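Local coordinates for coiled-coil quantitatively-enriched protein 1 (Schizosaccharomyces pombe, PDB 7CUJ), which acts as a molecular adaptor that links telomeres to the meiotic centrosome and is required for telomere clustering, telomere length regulation and chromosome segregation, at residues L107-K112 / K281-A286; P116-T121 / T291-G296; G15-A20 / S276-K281. One frame throughout, in Å; residues are numbered along the deposited sequence.

Contact 1 (L107-K112 / K281-A286); sequences LQELFK and KTRDIA
Glu109 of helix 102-112 lies against Ala286 and Arg283 of helix 275-294, and its side chain meets one of them at every atom. The two short helical segments run in broadly the same direction, 42° apart, with their axes approaching to 8.6 Å. Glu109 CB points at the other helix and touches Ala286 CB at 3.6 Å; the small methyl lets the backbones come close here. A bend at chi2 (-68°) then turns the chain along the arginine: Glu109 CG lies 3.7 Å from Arg283 CG, and Glu109 CD stays 3.6 Å from that same methylene. OE1 keeps to the aliphatic stem of Arg283, whereas OE2 reaches the charged end, forming a salt bridge with Arg283 NE at 3.3 Å. Arg283 NH2 is slightly farther from Glu109 OE2, at 3.6 Å. The carboxylate and guanidinium planes are 46° apart, so the ions meet obliquely rather than as a flat, two-pronged pair. Within the first helix, Lys112 NZ adds a long salt bridge to Glu109 OE2 at 3.8 Å, completing a three-residue network. On the next residue, Leu110, CD1 packs on the carbonyl atom Ala286 O at 3.7 Å, and the leucine continues onto Val289 and Ala290, while Phe106 covers Ala286. With an alanine in place of Glu109, Arg283 and Lys112 would probably lose the anion between their nearby charged ends, and the arginine stem its cover. The seam is thus apolar where the methyl and leucine lie and ionic where the glutamate meets the arginine, one carboxylate, probably kept ionised by its neighbours, balancing a cation from each helix.

Contact 2 (P116-T121 / T291-G296); sequences PSYSKT and TWLKNG
In this alpha/beta domain with its parallel sheet, one piece of a longer protein, the loop that leads from helix 102-112 into strand 121-126 meets the C-terminal end of helix 275-294, where Tyr118 packs against Leu293. Asn295 is the first residue past the helix to leave helical backbone angles. The tyrosine brings its CG anti to the backbone N (chi1 -171°), which swings the ring across to the last turn of the helix. The carbonyl comes to the ring's edge: Tyr118 CE1 lies 3.5 Å from the backbone oxygen Leu293 O, which sits near the ring plane. Because an aromatic C-H edge carries a slight positive charge, this placement beside a carbonyl oxygen is probably mildly favourable. Leu293 O also takes a weak hydrogen bond from Gly296 N at 3.5 Å, part of the loosened bonding with which the helix ends. The same ring carbon, Tyr118 CE1, is 4.0 Å from Leu293 CB, so the leucine meets the ring through both its backbone and its side chain, the two side chains slanting across one another. Leu293 CB and CD2 both lie off to one side of the ring plane. Leu293 also packs on Leu207. Beyond the tyrosine, the junction is tied by polar bonds at its outer parts: Lys294 NZ reaches back to the carbonyl oxygen of Asn113, just past helix 102-112, and Lys120 NZ forms a salt bridge with Glu297. Trp292, on another side of the helix, meets Trp302 edge-to-face. The phenol oxygen Tyr118 OH is buried by the contact and finds no polar partner in the model; from the helix it meets the methyl Leu293 CD2, at 3.9 Å.

Contact 3 (G15-A20 / S276-K281); sequences GLPMSA and SSITEK
Met18 O takes a hydrogen bond from Arg23 NH1 of the following helix, and Ile278 of helix 275-294 lays its terminal methyl against the same carbonyl oxygen, CD1 to Met18 O being 3.5 Å. Ile278 is the one residue of its segment that carries the contact, and its branches divide the work. The CG2 methyl, anti to the backbone N, sits 3.9 Å from Pro17 CG; the CG1 methylene lies 4.1 Å from that same ring carbon, so the proline presents its CG to the fork of the isoleucine. CD1, at the end of the longer branch, passes the proline and reaches Ser19 CA at 4.1 Å. Pro17 and Ile278 point past each other in opposite directions. This loop leads from strand 11-16, an outermost strand of the sheet within the chain, to helix 20-32, with Ser19 in the N-cap position. Other polar atoms of the loop are bonded outside the two segments: Pro17 O accepts a bond from Ser102 OG, Ser19 N gives one to Gln22 OE1, and Ser19 OG bonds to the carbonyl oxygen of Asn100. Ser102 and Ser272 also touch the side chain of Ile278. Across the two segments, then, the attachment of helix 275-294 to the loop is apolar and depends on shape, while the course of the loop itself is fixed by hydrogen bonds to helix 20-32 and to the start of helix 102-112.

From the N terminus, the exit of strand 11-16 comes first, then helix 102-112 and the loop behind it, and all three are met in the same order by successive parts of helix 275-294. Contact 3 therefore closes a loop of 255 residues, contact 1 one of 168 and contact 2 one of 169, and each pair crosses rather than nests. Contacts 1 and 3 share Lys281 and touch directly, Ile285 CD1 lying 3.5 Å from Gly15 O. Contact 2 adjoins contact 1 in sequence, but its centre is about 24 Å from that of contact 3. One late helix thus ties a strand outermost within this chain to a helix and the entry of an inner strand.

Contact 1 (L107-K112 / K281-A286)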
# COMPACT_ATOMS: atom_id res chain seq x y z
N LEU A 107 9.69 32.10 17.01
CA LEU A 107 11.03 32.51 17.41
C LEU A 107 11.26 33.98 17.06
O LEU A 107 11.91 34.70 17.82
CB LEU A 107 12.06 31.59 16.75
CG LEU A 107 12.16 30.18 17.34
CD1 LEU A 107 13.03 29.29 16.47
CD2 LEU A 107 12.70 30.22 18.76
N GLN A 108 10.71 34.41 15.92
CA GLN A 108 10.83 35.79 15.47
C GLN A 108 10.12 36.71 16.45
O GLN A 108 10.70 37.69 16.91
CB GLN A 108 10.22 35.94 14.07
CG GLN A 108 10.47 37.30 13.44
CD GLN A 108 9.38 37.67 12.45
OE1 GLN A 108 8.27 38.02 12.83
NE2 GLN A 108 9.71 37.59 11.17
N GLU A 109 8.86 36.38 16.76
CA GLU A 109 7.98 37.23 17.55
C GLU A 109 8.40 37.22 19.02
O GLU A 109 8.09 38.16 19.75
CB GLU A 109 6.52 36.81 17.39
CG GLU A 109 5.96 37.01 15.99
CD GLU A 109 5.79 38.45 15.52
OE1 GLU A 109 5.72 39.36 16.38
OE2 GLU A 109 5.72 38.66 14.29
N LEU A 110 9.11 36.16 19.44
CA LEU A 110 9.59 36.06 20.81
C LEU A 110 10.62 37.16 21.07
O LEU A 110 10.48 37.91 22.02
CB LEU A 110 10.18 34.67 21.06
CG LEU A 110 10.67 34.41 22.49
CD1 LEU A 110 9.51 34.35 23.47
CD2 LEU A 110 11.49 33.13 22.55
N PHE A 111 11.64 37.23 20.20
CA PHE A 111 12.73 38.18 20.36
C PHE A 111 12.27 39.60 20.05
O PHE A 111 12.81 40.56 20.60
CB PHE A 111 13.95 37.75 19.53
CG PHE A 111 14.65 36.53 20.06
CD1 PHE A 111 15.44 36.60 21.20
CD2 PHE A 111 14.53 35.30 19.42
CE1 PHE A 111 16.09 35.47 21.69
CE2 PHE A 111 15.17 34.18 19.91
CZ PHE A 111 15.95 34.26 21.04
N LYS A 112 11.26 39.72 19.18
CA LYS A 112 10.65 40.98 18.81
C LYS A 112 10.06 41.65 20.05
O LYS A 112 10.11 42.87 20.18
CB LYS A 112 9.56 40.74 17.76
CG LYS A 112 9.28 41.88 16.80
CD LYS A 112 8.33 41.48 15.70
CE LYS A 112 8.50 42.30 14.43
NZ LYS A 112 7.85 41.63 13.27
N LYS A 281 -2.53 33.61 16.69
CA LYS A 281 -2.32 32.69 17.80
C LYS A 281 -0.83 32.63 18.15
O LYS A 281 -0.48 32.64 19.32
CB LYS A 281 -2.86 31.30 17.47
CG LYS A 281 -4.37 31.17 17.42
CD LYS A 281 -4.84 29.93 16.69
CE LYS A 281 -6.34 29.90 16.44
NZ LYS A 281 -6.72 28.79 15.55
N THR A 282 0.01 32.57 17.11
CA THR A 282 1.45 32.40 17.27
C THR A 282 2.04 33.62 17.98
O THR A 282 2.89 33.46 18.86
CB THR A 282 2.14 32.13 15.92
OG1 THR A 282 1.47 31.03 15.30
CG2 THR A 282 3.61 31.81 16.06
N ARG A 283 1.58 34.81 17.61
CA ARG A 283 2.06 36.06 18.19
C ARG A 283 1.63 36.15 19.65
O ARG A 283 2.42 36.54 20.50
CB ARG A 283 1.56 37.26 17.38
CG ARG A 283 2.34 37.47 16.09
CD ARG A 283 1.70 38.44 15.12
NE ARG A 283 2.49 38.48 13.90
CZ ARG A 283 2.32 39.35 12.91
NH1 ARG A 283 1.38 40.28 12.99
NH2 ARG A 283 3.10 39.30 11.85
N ASP A 284 0.37 35.78 19.93
CA ASP A 284 -0.19 35.83 21.27
C ASP A 284 0.54 34.86 22.19
O ASP A 284 0.78 35.18 23.36
CB ASP A 284 -1.71 35.62 21.26
CG ASP A 284 -2.49 36.85 20.81
OD1 ASP A 284 -1.92 37.68 20.07
OD2 ASP A 284 -3.67 36.97 21.22
N ILE A 285 0.91 33.69 21.66
CA ILE A 285 1.70 32.73 22.41
C ILE A 285 3.09 33.31 22.66
O ILE A 285 3.63 33.17 23.75
CB ILE A 285 1.73 31.35 21.73
CG1 ILE A 285 0.37 30.65 21.80
CG2 ILE A 285 2.83 30.47 22.32
CD1 ILE A 285 0.19 29.54 20.79
N ALA A 286 3.65 33.97 21.64
CA ALA A 286 5.00 34.51 21.69
C ALA A 286 5.09 35.67 22.69
O ALA A 286 6.04 35.74 23.46
CB ALA A 286 5.45 34.93 20.32

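Contact 2 (P116-T121 / T291-G296)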
# COMPACT_ATOMS: atom_id res chain seq x y z
N PRO A 116 15.91 44.56 23.80
CA PRO A 116 17.29 44.52 24.29
C PRO A 116 17.45 44.53 25.81
O PRO A 116 18.57 44.50 26.31
CB PRO A 116 17.89 45.80 23.69
CG PRO A 116 16.73 46.78 23.66
CD PRO A 116 15.49 45.93 23.44
N SER A 117 16.32 44.56 26.54
CA SER A 117 16.33 44.58 28.00
C SER A 117 16.79 43.23 28.54
O SER A 117 17.73 43.17 29.34
CB SER A 117 14.98 44.98 28.55
OG SER A 117 13.96 44.12 28.07
N TYR A 118 16.13 42.16 28.09
CA TYR A 118 16.40 40.79 28.51
C TYR A 118 17.82 40.40 28.13
O TYR A 118 18.29 40.74 27.04
CB TYR A 118 15.38 39.86 27.86
CG TYR A 118 15.38 38.43 28.35
CD1 TYR A 118 14.67 38.06 29.48
CD2 TYR A 118 16.07 37.44 27.67
CE1 TYR A 118 14.66 36.75 29.93
CE2 TYR A 118 16.06 36.12 28.10
CZ TYR A 118 15.35 35.77 29.24
OH TYR A 118 15.34 34.48 29.68
N SER A 119 18.50 39.68 29.03
CA SER A 119 19.90 39.31 28.82
C SER A 119 20.23 37.96 29.46
O SER A 119 21.09 37.86 30.33
CB SER A 119 20.83 40.40 29.30
OG SER A 119 20.63 40.69 30.67
N LYS A 120 19.53 36.91 29.00
CA LYS A 120 19.89 35.53 29.26
C LYS A 120 20.22 34.86 27.93
O LYS A 120 19.65 35.23 26.90
CB LYS A 120 18.74 34.80 29.97
CG LYS A 120 19.02 33.39 30.46
CD LYS A 120 17.77 32.64 30.86
CE LYS A 120 18.02 31.55 31.88
NZ LYS A 120 16.76 30.87 32.28
N THR A 121 21.14 33.90 27.95
CA THR A 121 21.62 33.25 26.75
C THR A 121 20.76 32.02 26.45
O THR A 121 20.67 31.11 27.27
CB THR A 121 23.11 32.90 26.87
OG1 THR A 121 23.27 31.97 27.94
CG2 THR A 121 23.99 34.10 27.11
N THR A 291 6.80 37.85 27.88
CA THR A 291 6.33 38.48 29.10
C THR A 291 6.68 37.60 30.30
O THR A 291 7.16 38.09 31.31
CB THR A 291 4.83 38.76 29.03
OG1 THR A 291 4.58 39.53 27.86
CG2 THR A 291 4.29 39.49 30.25
N TRP A 292 6.46 36.29 30.14
CA TRP A 292 6.69 35.32 31.20
C TRP A 292 8.17 35.25 31.57
O TRP A 292 8.50 35.17 32.75
CB TRP A 292 6.13 33.95 30.81
CG TRP A 292 6.35 32.91 31.86
CD1 TRP A 292 5.66 32.77 33.03
CD2 TRP A 292 7.35 31.88 31.85
NE1 TRP A 292 6.16 31.72 33.75
CE2 TRP A 292 7.19 31.15 33.05
CE3 TRP A 292 8.35 31.49 30.95
CZ2 TRP A 292 8.00 30.05 33.37
CZ3 TRP A 292 9.15 30.41 31.27
CH2 TRP A 292 8.97 29.71 32.46
N LEU A 293 9.04 35.26 30.55
CA LEU A 293 10.48 35.15 30.75
C LEU A 293 11.03 36.40 31.43
O LEU A 293 11.98 36.32 32.21
CB LEU A 293 11.16 34.91 29.40
CG LEU A 293 11.07 33.49 28.84
CD1 LEU A 293 11.43 33.48 27.36
CD2 LEU A 293 11.96 32.53 29.61
N LYS A 294 10.43 37.56 31.11
CA LYS A 294 10.84 38.84 31.65
C LYS A 294 10.60 38.87 33.16
O LYS A 294 11.33 39.54 33.89
CB LYS A 294 10.04 39.98 31.00
CG LYS A 294 10.38 40.29 29.55
CD LYS A 294 9.42 41.30 28.96
CE LYS A 294 9.67 41.57 27.49
NZ LYS A 294 8.61 42.42 26.91
N ASN A 295 9.57 38.13 33.61
CA ASN A 295 9.12 38.17 34.99
C ASN A 295 9.63 36.94 35.76
O ASN A 295 8.89 36.34 36.54
CB ASN A 295 7.59 38.30 35.09
CG ASN A 295 7.01 39.43 34.26
OD1 ASN A 295 7.75 40.24 33.68
ND2 ASN A 295 5.69 39.50 34.19
N GLY A 296 10.89 36.56 35.52
CA GLY A 296 11.62 35.64 36.38
C GLY A 296 11.20 34.18 36.24
O GLY A 296 11.48 33.38 37.13

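Contact 3 (G15-A20 / S276-K281)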
# COMPACT_ATOMS: atom_id res chain seq x y z
N GLY A 15 2.63 24.59 22.41
CA GLY A 15 1.83 24.07 21.32
C GLY A 15 1.64 25.11 20.22
O GLY A 15 1.03 26.15 20.46
N LEU A 16 2.15 24.80 19.03
CA LEU A 16 2.06 25.69 17.88
C LEU A 16 1.32 24.98 16.75
O LEU A 16 1.56 23.80 16.50
CB LEU A 16 3.48 26.06 17.44
CG LEU A 16 4.28 26.93 18.41
CD1 LEU A 16 5.76 26.92 18.04
CD2 LEU A 16 3.75 28.35 18.42
N PRO A 17 0.41 25.67 16.03
CA PRO A 17 -0.41 25.01 15.01
C PRO A 17 0.36 24.75 13.72
O PRO A 17 1.29 25.48 13.38
CB PRO A 17 -1.54 26.03 14.77
CG PRO A 17 -0.90 27.38 15.07
CD PRO A 17 0.13 27.11 16.16
N MET A 18 -0.04 23.68 13.01
CA MET A 18 0.55 23.35 11.72
C MET A 18 -0.13 24.18 10.64
O MET A 18 -1.30 24.55 10.75
CB MET A 18 0.38 21.87 11.39
CG MET A 18 1.03 20.93 12.39
SD MET A 18 1.18 19.25 11.72
CE MET A 18 2.84 19.31 11.07
N SER A 19 0.63 24.47 9.57
CA SER A 19 0.13 25.18 8.41
C SER A 19 -0.72 24.23 7.56
O SER A 19 -0.69 23.02 7.76
CB SER A 19 1.26 25.74 7.61
OG SER A 19 2.28 24.77 7.44
N ALA A 20 -1.47 24.81 6.61
CA ALA A 20 -2.29 24.04 5.68
C ALA A 20 -1.42 23.05 4.90
O ALA A 20 -1.83 21.91 4.68
CB ALA A 20 -3.06 24.96 4.77
N SER A 276 -4.31 33.50 8.56
CA SER A 276 -4.48 34.69 9.37
C SER A 276 -4.53 34.32 10.85
O SER A 276 -3.82 34.90 11.66
CB SER A 276 -5.70 35.47 8.95
OG SER A 276 -6.87 34.69 9.07
N SER A 277 -5.37 33.33 11.18
CA SER A 277 -5.64 32.92 12.55
C SER A 277 -4.40 32.29 13.19
O SER A 277 -4.17 32.48 14.39
CB SER A 277 -6.84 32.02 12.64
OG SER A 277 -6.75 30.95 11.71
N ILE A 278 -3.61 31.55 12.40
CA ILE A 278 -2.38 30.93 12.87
C ILE A 278 -1.42 32.01 13.35
O ILE A 278 -0.83 31.88 14.42
CB ILE A 278 -1.76 30.02 11.78
CG1 ILE A 278 -2.56 28.73 11.60
CG2 ILE A 278 -0.29 29.74 12.08
CD1 ILE A 278 -2.19 27.94 10.35
N THR A 279 -1.28 33.07 12.54
CA THR A 279 -0.36 34.17 12.83
C THR A 279 -0.75 34.85 14.14
O THR A 279 0.12 35.14 14.96
CB THR A 279 -0.31 35.17 11.66
OG1 THR A 279 -0.23 34.43 10.44
CG2 THR A 279 0.85 36.13 11.76
N GLU A 280 -2.06 35.10 14.32
CA GLU A 280 -2.60 35.73 15.51
C GLU A 280 -2.23 34.91 16.75
O GLU A 280 -1.69 35.45 17.71
CB GLU A 280 -4.12 35.86 15.43
CG GLU A 280 -4.60 37.07 14.65
CD GLU A 280 -6.11 37.11 14.47
OE1 GLU A 280 -6.73 38.08 14.96
OE2 GLU A 280 -6.66 36.18 13.85
N LYS A 281 -2.53 33.61 16.69
CA LYS A 281 -2.32 32.69 17.80
C LYS A 281 -0.83 32.63 18.15
O LYS A 281 -0.48 32.64 19.32
CB LYS A 281 -2.86 31.30 17.47
CG LYS A 281 -4.37 31.17 17.42
CD LYS A 281 -4.84 29.93 16.69
CE LYS A 281 -6.34 29.90 16.44
NZ LYS A 281 -6.72 28.79 15.55